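Local structure of double Glycine Motif Protease domain from AMS/PCAT Transporter (Lachnospiraceae bacterium C6A11, 6MPZ) at residues Gly12-Pro17 against Leu36-Lys41; Ile19-Ala24 against Asp117-Asp122; Val50-Ser55 against Leu62-Ala67; Gly72-Gly77 against Ile140-Asp145; Tyr80-Leu85 against Arg132-Ile137. The protein probably cleaves leader peptides from lantibiotic precursors after a double-glycine motif, as the C39 cysteine protease domain of a peptide-exporting AMS/PCAT transporter. All blocks are in the same frame, centred on the assembly; numbering follows the deposited sequence.

Interaction 1: residues Gly12-Pro17 against Leu36-Lys41; sequences GRAKVP and LAYYKK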
# COMPACT_ATOMS: atom_id res chain seq x y z
N GLY A 12 -0.36 16.89 -0.54
CA GLY A 12 -0.86 16.76 0.83
C GLY A 12 -1.19 15.32 1.11
O GLY A 12 -0.36 14.47 0.94
N ARG A 13 -2.43 15.05 1.50
CA ARG A 13 -2.88 13.72 1.84
C ARG A 13 -4.01 13.31 0.90
O ARG A 13 -4.78 14.14 0.44
CB ARG A 13 -3.33 13.68 3.29
CG ARG A 13 -2.20 14.00 4.25
CD ARG A 13 -2.68 14.19 5.69
NE ARG A 13 -3.47 15.41 5.84
CZ ARG A 13 -4.38 15.63 6.80
NH1 ARG A 13 -4.64 14.72 7.76
NH2 ARG A 13 -5.02 16.80 6.82
N ALA A 14 -4.08 12.01 0.61
CA ALA A 14 -5.15 11.41 -0.19
C ALA A 14 -6.30 11.05 0.74
O ALA A 14 -6.08 10.57 1.88
CB ALA A 14 -4.68 10.17 -0.91
N LYS A 15 -7.54 11.33 0.30
CA LYS A 15 -8.72 10.89 1.01
C LYS A 15 -8.98 9.45 0.59
O LYS A 15 -9.30 9.21 -0.53
CB LYS A 15 -9.92 11.80 0.73
CG LYS A 15 -9.81 13.12 1.51
CD LYS A 15 -10.81 14.18 1.10
CE LYS A 15 -12.22 13.85 1.60
NZ LYS A 15 -13.18 14.94 1.27
N VAL A 16 -8.82 8.51 1.51
CA VAL A 16 -8.93 7.07 1.21
C VAL A 16 -9.86 6.41 2.20
O VAL A 16 -9.64 6.52 3.41
CB VAL A 16 -7.56 6.33 1.28
CG1 VAL A 16 -7.69 4.88 0.83
CG2 VAL A 16 -6.52 7.02 0.39
N PRO A 17 -10.87 5.68 1.70
CA PRO A 17 -11.79 5.03 2.62
C PRO A 17 -11.12 3.93 3.43
O PRO A 17 -10.19 3.28 2.93
CB PRO A 17 -12.87 4.46 1.71
CG PRO A 17 -12.33 4.48 0.34
CD PRO A 17 -11.22 5.45 0.28
N LEU A 36 -7.72 0.56 -4.72
CA LEU A 36 -8.76 0.40 -5.75
C LEU A 36 -9.98 1.32 -5.55
O LEU A 36 -10.45 1.95 -6.50
CB LEU A 36 -9.20 -1.07 -5.81
CG LEU A 36 -8.11 -1.99 -6.42
CD1 LEU A 36 -8.41 -3.47 -6.12
CD2 LEU A 36 -7.94 -1.75 -7.93
N ALA A 37 -10.44 1.43 -4.30
CA ALA A 37 -11.56 2.29 -3.94
C ALA A 37 -11.25 3.78 -4.15
O ALA A 37 -12.12 4.52 -4.56
CB ALA A 37 -11.98 2.02 -2.50
N TYR A 38 -9.99 4.21 -3.91
CA TYR A 38 -9.55 5.59 -4.19
C TYR A 38 -9.73 5.92 -5.68
O TYR A 38 -10.16 7.03 -6.02
CB TYR A 38 -8.09 5.81 -3.76
CG TYR A 38 -7.50 7.16 -4.13
CD1 TYR A 38 -7.68 8.29 -3.31
CD2 TYR A 38 -6.79 7.33 -5.32
CE1 TYR A 38 -7.12 9.54 -3.66
CE2 TYR A 38 -6.24 8.57 -5.68
CZ TYR A 38 -6.42 9.67 -4.88
OH TYR A 38 -5.83 10.86 -5.27
N TYR A 39 -9.41 4.96 -6.55
CA TYR A 39 -9.55 5.15 -8.02
C TYR A 39 -10.93 4.74 -8.53
O TYR A 39 -11.17 4.77 -9.74
CB TYR A 39 -8.46 4.39 -8.77
CG TYR A 39 -7.08 4.96 -8.54
CD1 TYR A 39 -6.68 6.12 -9.20
CD2 TYR A 39 -6.17 4.35 -7.65
CE1 TYR A 39 -5.41 6.66 -9.00
CE2 TYR A 39 -4.91 4.89 -7.43
CZ TYR A 39 -4.52 6.05 -8.11
OH TYR A 39 -3.29 6.62 -7.91
N LYS A 40 -11.84 4.39 -7.61
CA LYS A 40 -13.19 3.93 -7.91
C LYS A 40 -13.20 2.69 -8.82
O LYS A 40 -14.06 2.56 -9.68
CB LYS A 40 -14.06 5.08 -8.46
CG LYS A 40 -14.40 6.12 -7.38
CD LYS A 40 -14.56 7.54 -7.83
CE LYS A 40 -15.85 7.81 -8.56
NZ LYS A 40 -16.20 9.25 -8.37
N LYS A 41 -12.24 1.78 -8.63
CA LYS A 41 -12.24 0.46 -9.29
C LYS A 41 -12.88 -0.50 -8.36
O LYS A 41 -12.32 -0.88 -7.35
CB LYS A 41 -10.84 0.03 -9.71
CG LYS A 41 -10.34 0.85 -10.89
CD LYS A 41 -8.84 0.71 -11.04
CE LYS A 41 -8.29 1.61 -12.14
NZ LYS A 41 -8.82 1.16 -13.46
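In this papain-like C39 peptidase fold, the irregular chain 12-17 runs past the C-terminal end of helix 27-38, and the ring of Y38 carries most of the meeting. The closest approach comes from a backbone group: the carbonyl O of K15 lies at the edge of the ring, near its plane, 3.3 Å from Y38 CD1. The methyl of A14 approaches obliquely further along the ring, its CB 3.7 Å from Y38 CE1. Nearer the ring's base, V16 CG2 stands 4.1 Å from Y38 CD1, the two side chains crossing at about a right angle. One residue back along the helix, P17 CG rests on the methyl of A37, 3.8 Å from its CB. No hydrogen bond joins 12-17 to 36-41, so the contact depends on fit between apolar groups and one carbonyl.

Y38 reaches outward because its CG is anti to the backbone N (chi1 174°), and its OH is held beyond by a hydrogen bond to the O of Q7. Chain 12-17 is also held by A14, backbone-bonded to K106 of strand 101-109, and by V16 O, which accepts from N116 ND2. Just after Y38 the helix closes in a Schellman motif with K40 at positive phi: K41 N donates to L36 O at 2.8 Å, with a weak bond from K40 N to A37 O at 3.1 Å.

Interaction 2: residues Ile19-Ala24 against Asp117-Asp122; sequences IMQMEA and DPAKGD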
# COMPACT_ATOMS: atom_id res chain seq x y z
N ILE A 19 -11.01 0.29 4.97
CA ILE A 19 -11.47 -1.12 4.86
C ILE A 19 -10.64 -1.93 5.84
O ILE A 19 -9.41 -1.88 5.79
CB ILE A 19 -11.26 -1.72 3.47
CG1 ILE A 19 -12.09 -0.99 2.45
CG2 ILE A 19 -11.67 -3.21 3.44
CD1 ILE A 19 -11.85 -1.38 1.01
N MET A 20 -11.30 -2.65 6.75
CA MET A 20 -10.58 -3.43 7.77
C MET A 20 -10.30 -4.81 7.20
O MET A 20 -11.06 -5.32 6.35
CB MET A 20 -11.40 -3.53 9.06
CG MET A 20 -11.80 -2.19 9.67
SD MET A 20 -10.40 -1.26 10.34
CE MET A 20 -9.86 -2.27 11.72
N GLN A 21 -9.19 -5.42 7.62
CA GLN A 21 -8.97 -6.83 7.30
C GLN A 21 -9.97 -7.65 8.12
O GLN A 21 -10.15 -7.38 9.32
CB GLN A 21 -7.54 -7.27 7.61
CG GLN A 21 -7.16 -7.29 9.09
CD GLN A 21 -5.66 -7.35 9.32
OE1 GLN A 21 -4.89 -7.27 8.39
NE2 GLN A 21 -5.25 -7.48 10.57
N MET A 22 -10.64 -8.62 7.48
CA MET A 22 -11.60 -9.49 8.20
C MET A 22 -10.88 -10.52 9.05
O MET A 22 -11.39 -10.93 10.07
CB MET A 22 -12.55 -10.18 7.24
CG MET A 22 -13.50 -9.19 6.54
SD MET A 22 -14.32 -7.85 7.54
CE MET A 22 -14.82 -8.51 9.15
N GLU A 23 -9.69 -10.95 8.62
CA GLU A 23 -8.80 -11.69 9.50
C GLU A 23 -7.33 -11.32 9.23
O GLU A 23 -7.01 -10.69 8.21
CB GLU A 23 -9.07 -13.20 9.44
CG GLU A 23 -8.61 -13.91 8.18
CD GLU A 23 -7.27 -14.66 8.32
OE1 GLU A 23 -6.67 -14.70 9.43
OE2 GLU A 23 -6.83 -15.23 7.27
N ALA A 24 -6.48 -11.70 10.18
CA ALA A 24 -5.08 -11.23 10.29
C ALA A 24 -4.16 -11.36 9.07
O ALA A 24 -3.22 -10.58 8.92
CB ALA A 24 -4.40 -11.88 11.50
N ASP A 117 -4.54 1.62 8.46
CA ASP A 117 -4.02 0.35 8.90
C ASP A 117 -5.18 -0.67 8.89
O ASP A 117 -6.17 -0.48 9.59
CB ASP A 117 -3.45 0.49 10.31
CG ASP A 117 -2.84 -0.80 10.83
OD1 ASP A 117 -3.21 -1.95 10.41
OD2 ASP A 117 -1.95 -0.69 11.68
N PRO A 118 -5.07 -1.77 8.11
CA PRO A 118 -6.19 -2.75 8.04
C PRO A 118 -6.53 -3.42 9.38
O PRO A 118 -7.64 -3.91 9.55
CB PRO A 118 -5.71 -3.77 7.02
CG PRO A 118 -4.62 -3.13 6.27
CD PRO A 118 -4.00 -2.10 7.16
N ALA A 119 -5.58 -3.43 10.32
CA ALA A 119 -5.81 -3.93 11.69
C ALA A 119 -6.39 -2.91 12.64
O ALA A 119 -6.91 -3.28 13.67
CB ALA A 119 -4.52 -4.48 12.28
N LYS A 120 -6.25 -1.61 12.34
CA LYS A 120 -6.66 -0.56 13.29
C LYS A 120 -7.60 0.50 12.76
O LYS A 120 -8.21 1.15 13.56
CB LYS A 120 -5.41 0.08 13.93
CG LYS A 120 -4.63 -0.91 14.80
CD LYS A 120 -3.67 -0.24 15.77
CE LYS A 120 -2.46 0.39 15.09
NZ LYS A 120 -1.95 1.55 15.87
N GLY A 121 -7.75 0.65 11.43
CA GLY A 121 -8.50 1.77 10.87
C GLY A 121 -7.56 2.95 10.55
O GLY A 121 -6.34 2.77 10.35
N ASP A 122 -8.13 4.14 10.49
CA ASP A 122 -7.36 5.34 10.18
C ASP A 122 -6.58 5.88 11.41
O ASP A 122 -7.17 6.18 12.43
CB ASP A 122 -8.17 6.41 9.44
CG ASP A 122 -9.22 7.06 10.29
OD1 ASP A 122 -10.11 6.35 10.76
OD2 ASP A 122 -9.17 8.27 10.47
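I19 opens the segment 19-24 with little more than its carbonyl O, which lies 4.0 Å from P118 CA, while its side chain leads off toward A33 of helix 27-38. M20 follows and folds back over the turn 117-122. With chi2 at -69° and chi3 at -67°, its bent chain lays SD against the backbone of G121, 3.4 Å from G121 N, and brings CE to 3.6 Å from A119 C. Q21 supplies the one hydrogen bond across the contact: Q21 N donates to P118 O at 2.9 Å and nearly straight (163°), though the donor sits above the carbonyl plane. The CG of Q21 sits astride its backbone, flanked by both N and the carbonyl carbon; from there an extended chain crosses P118 obliquely, with OE1 3.8 Å from P118 CB and NE2 3.5 Å from A119 CB.

The turn that receives these groups is itself tied down. D117 O accepts from both K120 N and G121 N, forming a classic beta bulge, and D117 OD1 accepts from A119 N at 2.8 Å in an Asx turn. That same OD1 also takes a hydrogen bond from NE2 of H101, and C27 lies close by against Q21, a grouping consistent with the Cys-His-Asp triad of a C39 peptidase. Q21 also packs on the backbone of the bound leader peptide. Two N-H donors on D117 OD1 would help to fix the carboxylate beside H101 and probably favour its ionised form, so the turn gripped by M20 and Q21 is likely to position the probable acid of the triad.

Interaction 3: residues Val50-Ser55 against Leu62-Ala67; sequences VDCGVS and LNVLKA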
# COMPACT_ATOMS: atom_id res chain seq x y z
N VAL A 50 -8.17 -13.33 -3.27
CA VAL A 50 -7.80 -14.44 -4.14
C VAL A 50 -6.80 -13.99 -5.20
O VAL A 50 -5.88 -14.72 -5.49
CB VAL A 50 -9.09 -15.10 -4.71
CG1 VAL A 50 -8.99 -15.43 -6.18
CG2 VAL A 50 -9.44 -16.30 -3.86
N ASP A 51 -6.99 -12.80 -5.76
CA ASP A 51 -6.05 -12.28 -6.76
C ASP A 51 -4.71 -11.87 -6.16
O ASP A 51 -3.72 -11.92 -6.84
CB ASP A 51 -6.64 -11.12 -7.55
CG ASP A 51 -7.88 -11.53 -8.34
OD1 ASP A 51 -8.10 -12.72 -8.54
OD2 ASP A 51 -8.63 -10.65 -8.77
N CYS A 52 -4.68 -11.50 -4.88
CA CYS A 52 -3.41 -11.22 -4.21
C CYS A 52 -2.70 -12.48 -3.76
O CYS A 52 -1.56 -12.43 -3.32
CB CYS A 52 -3.65 -10.30 -3.00
SG CYS A 52 -3.97 -8.59 -3.51
N GLY A 53 -3.40 -13.62 -3.81
CA GLY A 53 -2.86 -14.88 -3.33
C GLY A 53 -2.68 -14.97 -1.83
O GLY A 53 -1.68 -15.51 -1.38
N VAL A 54 -3.64 -14.50 -1.05
CA VAL A 54 -3.56 -14.67 0.42
C VAL A 54 -3.36 -16.14 0.77
O VAL A 54 -4.06 -17.01 0.28
CB VAL A 54 -4.76 -14.11 1.23
CG1 VAL A 54 -4.77 -12.59 1.15
CG2 VAL A 54 -6.09 -14.71 0.79
N SER A 55 -2.36 -16.41 1.60
CA SER A 55 -1.99 -17.76 1.99
C SER A 55 -1.76 -17.70 3.50
O SER A 55 -2.09 -16.68 4.15
CB SER A 55 -0.70 -18.16 1.25
OG SER A 55 0.43 -17.60 1.89
N LEU A 62 5.10 -8.84 -4.68
CA LEU A 62 5.02 -9.13 -6.15
C LEU A 62 3.59 -9.44 -6.59
O LEU A 62 3.17 -9.00 -7.66
CB LEU A 62 5.94 -10.30 -6.57
CG LEU A 62 5.98 -10.60 -8.08
CD1 LEU A 62 6.39 -9.36 -8.87
CD2 LEU A 62 6.89 -11.79 -8.40
N ASN A 63 2.86 -10.18 -5.76
CA ASN A 63 1.48 -10.57 -6.09
C ASN A 63 0.49 -9.41 -5.93
O ASN A 63 -0.45 -9.29 -6.73
CB ASN A 63 1.01 -11.78 -5.26
CG ASN A 63 1.63 -13.08 -5.74
OD1 ASN A 63 1.98 -13.23 -6.91
ND2 ASN A 63 1.77 -14.02 -4.84
N VAL A 64 0.74 -8.52 -4.96
CA VAL A 64 -0.09 -7.34 -4.80
C VAL A 64 0.03 -6.49 -6.05
O VAL A 64 -0.97 -6.05 -6.59
CB VAL A 64 0.29 -6.54 -3.57
CG1 VAL A 64 -0.48 -5.21 -3.52
CG2 VAL A 64 -0.01 -7.36 -2.32
N LEU A 65 1.25 -6.28 -6.49
CA LEU A 65 1.51 -5.50 -7.69
C LEU A 65 0.89 -6.11 -8.95
O LEU A 65 0.36 -5.40 -9.78
CB LEU A 65 3.03 -5.31 -7.91
CG LEU A 65 3.89 -4.44 -6.97
CD1 LEU A 65 5.38 -4.65 -7.29
CD2 LEU A 65 3.50 -2.95 -7.02
N LYS A 66 1.03 -7.44 -9.11
CA LYS A 66 0.45 -8.15 -10.28
C LYS A 66 -1.08 -8.04 -10.32
O LYS A 66 -1.65 -7.81 -11.39
CB LYS A 66 0.82 -9.64 -10.28
CG LYS A 66 2.24 -9.93 -10.74
CD LYS A 66 2.49 -11.42 -10.85
CE LYS A 66 3.95 -11.73 -11.09
NZ LYS A 66 4.18 -13.21 -11.13
N ALA A 67 -1.71 -8.22 -9.18
CA ALA A 67 -3.17 -8.06 -9.06
C ALA A 67 -3.59 -6.62 -9.41
O ALA A 67 -4.54 -6.43 -10.16
CB ALA A 67 -3.65 -8.45 -7.66
O HOH W 1 0.93 -13.16 -2.52
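Apolar contacts make up the inner part of this meeting between the end of helix 45-52 and helix 61-70. C52 turns SG beside its own backbone N (chi1 -75°), which brings the sulfur against two groups of the other helix, 4.2 Å from A67 CB and 4.3 Å from V64 CG2. The methyl of A67 meets the last turn, with CB 3.6 Å from D51 O and 4.0 Å from D51 CB. L32 of helix 27-38 touches both C52 and A67.

Polar contacts gather at the helix end. C52 O is 3.3 Å from N63 CB but 4.0 Å from N63 ND2, with no direct bond, and a water bridges them, donating to C52 O at 2.7 Å and accepting from N63 ND2 at 2.6 Å. The carboxylate of D51 is engaged outside the pair, by Y71 OH and Q47 NE2.

G53, at positive phi, ends the helix in a Schellman motif, its N bonded to V50 O. Such close approach through C52 and A67 is a plain helix-helix packing of the helical half of a papain-like fold, whose helix 61-70 also offers L62 and L65 to the bound leader peptide.

Interaction 4: residues Gly72-Gly77 against Ile140-Asp145; sequences GLEAKG and IFKPTD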
# COMPACT_ATOMS: atom_id res chain seq x y z
N GLY A 72 -5.95 -2.69 -14.00
CA GLY A 72 -5.78 -1.47 -14.81
C GLY A 72 -4.89 -0.37 -14.24
O GLY A 72 -4.72 0.67 -14.86
N LEU A 73 -4.29 -0.61 -13.08
CA LEU A 73 -3.34 0.33 -12.51
C LEU A 73 -1.92 -0.01 -12.94
O LEU A 73 -1.53 -1.17 -12.98
CB LEU A 73 -3.43 0.30 -10.97
CG LEU A 73 -4.74 0.73 -10.33
CD1 LEU A 73 -4.67 0.50 -8.84
CD2 LEU A 73 -5.00 2.19 -10.63
N GLU A 74 -1.14 1.01 -13.23
CA GLU A 74 0.29 0.84 -13.35
C GLU A 74 0.81 0.74 -11.91
O GLU A 74 0.38 1.50 -11.03
CB GLU A 74 0.92 2.01 -14.09
CG GLU A 74 2.31 1.71 -14.55
CD GLU A 74 3.23 2.91 -14.51
OE1 GLU A 74 2.88 3.96 -15.08
OE2 GLU A 74 4.30 2.77 -13.88
N ALA A 75 1.72 -0.20 -11.67
CA ALA A 75 2.22 -0.50 -10.35
C ALA A 75 3.73 -0.83 -10.33
O ALA A 75 4.18 -1.76 -11.03
CB ALA A 75 1.42 -1.67 -9.78
N LYS A 76 4.47 -0.14 -9.45
CA LYS A 76 5.90 -0.33 -9.30
C LYS A 76 6.30 -0.43 -7.83
O LYS A 76 5.71 0.21 -6.99
CB LYS A 76 6.64 0.82 -9.95
CG LYS A 76 6.60 0.75 -11.48
CD LYS A 76 7.52 1.76 -12.16
CE LYS A 76 6.96 3.18 -12.20
NZ LYS A 76 7.23 3.93 -13.48
N GLY A 77 7.29 -1.27 -7.54
CA GLY A 77 7.86 -1.44 -6.19
C GLY A 77 9.21 -0.74 -6.02
O GLY A 77 10.15 -0.98 -6.77
N ILE A 140 3.79 1.77 -5.39
CA ILE A 140 3.44 3.05 -5.92
C ILE A 140 2.56 2.78 -7.13
O ILE A 140 2.87 1.90 -7.94
CB ILE A 140 4.74 3.82 -6.30
CG1 ILE A 140 5.50 4.25 -5.03
CG2 ILE A 140 4.47 5.00 -7.25
CD1 ILE A 140 4.95 5.51 -4.39
N PHE A 141 1.43 3.49 -7.22
CA PHE A 141 0.40 3.19 -8.22
C PHE A 141 0.04 4.43 -8.98
O PHE A 141 0.11 5.54 -8.44
CB PHE A 141 -0.86 2.60 -7.58
CG PHE A 141 -0.61 1.38 -6.73
CD1 PHE A 141 -0.54 0.12 -7.32
CD2 PHE A 141 -0.45 1.48 -5.36
CE1 PHE A 141 -0.29 -0.99 -6.54
CE2 PHE A 141 -0.21 0.36 -4.61
CZ PHE A 141 -0.14 -0.86 -5.19
N LYS A 142 -0.35 4.23 -10.23
CA LYS A 142 -0.70 5.31 -11.14
C LYS A 142 -1.79 4.72 -12.05
O LYS A 142 -1.72 3.53 -12.41
CB LYS A 142 0.56 5.74 -11.92
CG LYS A 142 0.40 6.47 -13.25
CD LYS A 142 1.25 7.74 -13.42
CE LYS A 142 0.47 8.92 -12.85
NZ LYS A 142 1.10 10.27 -13.02
N PRO A 143 -2.80 5.52 -12.43
CA PRO A 143 -3.79 5.04 -13.40
C PRO A 143 -3.25 4.83 -14.83
O PRO A 143 -2.17 5.31 -15.17
CB PRO A 143 -4.87 6.13 -13.40
CG PRO A 143 -4.32 7.26 -12.68
CD PRO A 143 -3.23 6.78 -11.82
N THR A 144 -4.10 4.23 -15.66
CA THR A 144 -3.75 3.19 -16.66
C THR A 144 -2.89 3.61 -17.86
O THR A 144 -1.74 3.23 -17.91
CB THR A 144 -5.02 2.48 -17.21
OG1 THR A 144 -5.41 3.03 -18.47
CG2 THR A 144 -6.26 2.54 -16.26
N ASP A 145 -3.47 4.36 -18.80
CA ASP A 145 -2.87 4.65 -20.12
C ASP A 145 -1.44 5.21 -20.05
O ASP A 145 -0.64 5.00 -20.97
CB ASP A 145 -3.76 5.60 -20.95
CG ASP A 145 -3.90 6.98 -20.31
OD1 ASP A 145 -2.88 7.69 -20.17
OD2 ASP A 145 -5.03 7.36 -19.95
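Strand segments 74-77 and 140-142 pair antiparallel, their axes 4.8 Å apart at closest and their directions at 162°, with E74-K142 and K76-I140 as hydrogen-bonded pairs and A75-F141 as the non-hydrogen-bonded pair between them. Each hydrogen-bonded pair has two bonds. K76 N to I140 O (3.0 Å) and I140 N to K76 O (2.9 Å) run nearly along the C=O axes and are straight, whereas E74 N to K142 O, at 2.7 Å, is short but bent to 137° at the hydrogen. Between them, the CA-H groups of F141 and A75 point at E74 O and I140 O.

On the face with A75, the methyl of that residue touches the rim of the F141 ring obliquely, CB lying 3.6 Å from CD1. F141 CG stands anti to its carbonyl carbon (chi1 -55°), and L73 CD1 reaches the same CD1 from further off, at 4.4 Å. This face is covered by helices: A68 and V35 pack on F141, and L65 on A75.

The other face carries E74, K76, I140 and K142. E74 and K142 lie side by side and point the same way, E74 OE1 coming 4.0 Å from K142 CG without meeting its ammonium. A salt bridge within the strand, its hydrogen bond weak, instead joins K76 NZ to E74 OE2 at 3.2 Å. Strand 74-79, paired here with 137-142, is an outermost strand of the antiparallel sheet of this C39 peptidase, and hydrogen-bonds the bound leader peptide through the G77 backbone.

Interaction 5: residues Tyr80-Leu85 against Arg132-Ile137; sequences YEPEKL and RSFTGI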
# COMPACT_ATOMS: atom_id res chain seq x y z
N TYR A 80 12.83 2.71 -0.57
CA TYR A 80 13.02 4.12 -0.26
C TYR A 80 13.43 4.17 1.20
O TYR A 80 12.87 3.46 2.00
CB TYR A 80 11.71 4.87 -0.32
CG TYR A 80 11.16 5.23 -1.68
CD1 TYR A 80 11.97 5.61 -2.72
CD2 TYR A 80 9.78 5.25 -1.89
CE1 TYR A 80 11.43 5.97 -3.96
CE2 TYR A 80 9.23 5.61 -3.14
CZ TYR A 80 10.06 5.97 -4.15
OH TYR A 80 9.52 6.31 -5.34
N GLU A 81 14.37 5.01 1.53
CA GLU A 81 14.54 5.45 2.92
C GLU A 81 13.39 6.41 3.26
O GLU A 81 12.78 7.00 2.34
CB GLU A 81 15.92 6.08 3.12
CG GLU A 81 16.26 7.23 2.22
CD GLU A 81 17.71 7.32 1.93
OE1 GLU A 81 18.54 6.88 2.80
OE2 GLU A 81 17.95 7.81 0.80
N PRO A 82 13.06 6.52 4.56
CA PRO A 82 11.98 7.38 5.02
C PRO A 82 11.99 8.79 4.41
O PRO A 82 10.94 9.22 3.97
CB PRO A 82 12.21 7.43 6.53
CG PRO A 82 12.86 6.18 6.88
CD PRO A 82 13.72 5.83 5.69
N GLU A 83 13.16 9.45 4.37
CA GLU A 83 13.26 10.81 3.88
C GLU A 83 12.89 10.93 2.38
O GLU A 83 12.36 11.94 1.92
CB GLU A 83 14.66 11.41 4.16
CG GLU A 83 15.79 11.05 3.18
CD GLU A 83 17.07 11.92 3.30
OE1 GLU A 83 18.10 11.27 3.37
OE2 GLU A 83 17.08 13.22 3.31
N LYS A 84 13.22 9.91 1.61
CA LYS A 84 12.92 9.95 0.15
C LYS A 84 11.46 9.55 -0.11
O LYS A 84 10.88 9.91 -1.15
CB LYS A 84 13.87 9.04 -0.64
CG LYS A 84 13.70 9.18 -2.14
CD LYS A 84 14.98 8.80 -2.90
CE LYS A 84 14.71 8.18 -4.25
NZ LYS A 84 16.02 8.10 -4.96
N LEU A 85 10.85 8.79 0.80
CA LEU A 85 9.44 8.49 0.66
C LEU A 85 8.65 9.82 0.80
O LEU A 85 7.82 10.15 -0.06
CB LEU A 85 8.99 7.46 1.69
CG LEU A 85 7.49 7.15 1.72
CD1 LEU A 85 6.92 6.75 0.37
CD2 LEU A 85 7.25 6.06 2.69
N ARG A 132 10.73 4.18 12.27
CA ARG A 132 11.15 2.81 12.65
C ARG A 132 10.27 1.68 12.11
O ARG A 132 10.78 0.59 11.87
CB ARG A 132 11.39 2.67 14.14
CG ARG A 132 10.22 2.81 15.08
CD ARG A 132 10.55 2.32 16.50
NE ARG A 132 10.81 3.44 17.42
CZ ARG A 132 9.89 4.20 18.03
NH1 ARG A 132 8.60 3.90 17.96
NH2 ARG A 132 10.31 5.17 18.83
N SER A 133 8.98 1.95 11.91
CA SER A 133 8.00 0.95 11.48
C SER A 133 7.99 0.71 9.94
O SER A 133 7.85 -0.44 9.47
CB SER A 133 6.59 1.34 11.92
OG SER A 133 6.48 1.25 13.31
N PHE A 134 8.16 1.77 9.16
CA PHE A 134 8.32 1.60 7.71
C PHE A 134 9.65 0.84 7.40
O PHE A 134 10.71 1.29 7.78
CB PHE A 134 8.29 2.95 7.07
CG PHE A 134 8.61 2.96 5.60
CD1 PHE A 134 7.87 2.22 4.72
CD2 PHE A 134 9.65 3.74 5.12
CE1 PHE A 134 8.16 2.25 3.36
CE2 PHE A 134 9.94 3.77 3.75
CZ PHE A 134 9.19 3.01 2.87
N THR A 135 9.56 -0.29 6.72
CA THR A 135 10.74 -1.13 6.44
C THR A 135 11.52 -0.73 5.22
O THR A 135 12.59 -1.26 4.96
CB THR A 135 10.34 -2.61 6.15
OG1 THR A 135 9.70 -2.69 4.86
CG2 THR A 135 9.47 -3.14 7.20
N GLY A 136 10.93 0.13 4.40
CA GLY A 136 11.59 0.61 3.22
C GLY A 136 10.91 0.26 1.93
O GLY A 136 11.19 0.94 0.92
N ILE A 137 10.02 -0.75 1.93
CA ILE A 137 9.36 -1.20 0.68
C ILE A 137 8.00 -0.47 0.47
O ILE A 137 7.16 -0.48 1.35
CB ILE A 137 9.11 -2.73 0.65
CG1 ILE A 137 10.40 -3.54 0.95
CG2 ILE A 137 8.56 -3.15 -0.70
CD1 ILE A 137 11.58 -3.31 0.01
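Where strand 74-79 gives way to helix 82-88, the sheet of this C39 peptidase meets the turn that leads from helix 127-133 into strand 137-142. One backbone bond secures the crossing: Y80 N donates to G136 O at 2.8 Å, straight (167°) and in the carbonyl plane. In return, G136 CA makes a CA-H...O contact with Y80 O at 3.4 Å.

The F134 ring lies beside this bond. Its CG is anti to the backbone N (chi1 173°), which swings the ring toward 80-85. L85 CD2 comes over one face in a CH-pi contact, 3.8 Å from the F134 ring centroid, while G136 N lies over the centre of the opposite face, so the ring is sandwiched between a methyl and the glycine backbone. The carbonyl of Y80 approaches obliquely, its O 3.4 Å from F134 CE2, and P82 N stands at the ring edge. L85 likewise has CG anti to the backbone N (chi1 175°), which points its branch toward the ring.

E81 occupies the N-cap position, and its side chain touches the bound 16P. Around the contact, F134 packs on I95 of strand 93-97, L85 reaches F130 of helix 127-133, and both Y80 and L85 touch C138 of strand 137-142.

In the fold
Along the chain, interactions 1 and 2 cross; interaction 3 comes after interaction 1 closes, and interaction 5 lies between the two halves of interaction 4. Interactions 3 and 4 touch where L65 of helix 61-70 packs on A75 of strand 74-79, their centres about 15 Å apart. Interactions 1 and 4 meet through Y39 and K41 against L73 and P143. Interactions 4 and 5 adjoin in sequence, strand 74-79 leading into helix 82-88 and strand 134-135 preceding 137-142. The centre of interaction 2, beside the probable triad, is about 23 Å from that of interaction 4, across the chain's centre. Interactions 2 to 5 reach the bound leader peptide, so its path probably spans sheet edge to active site.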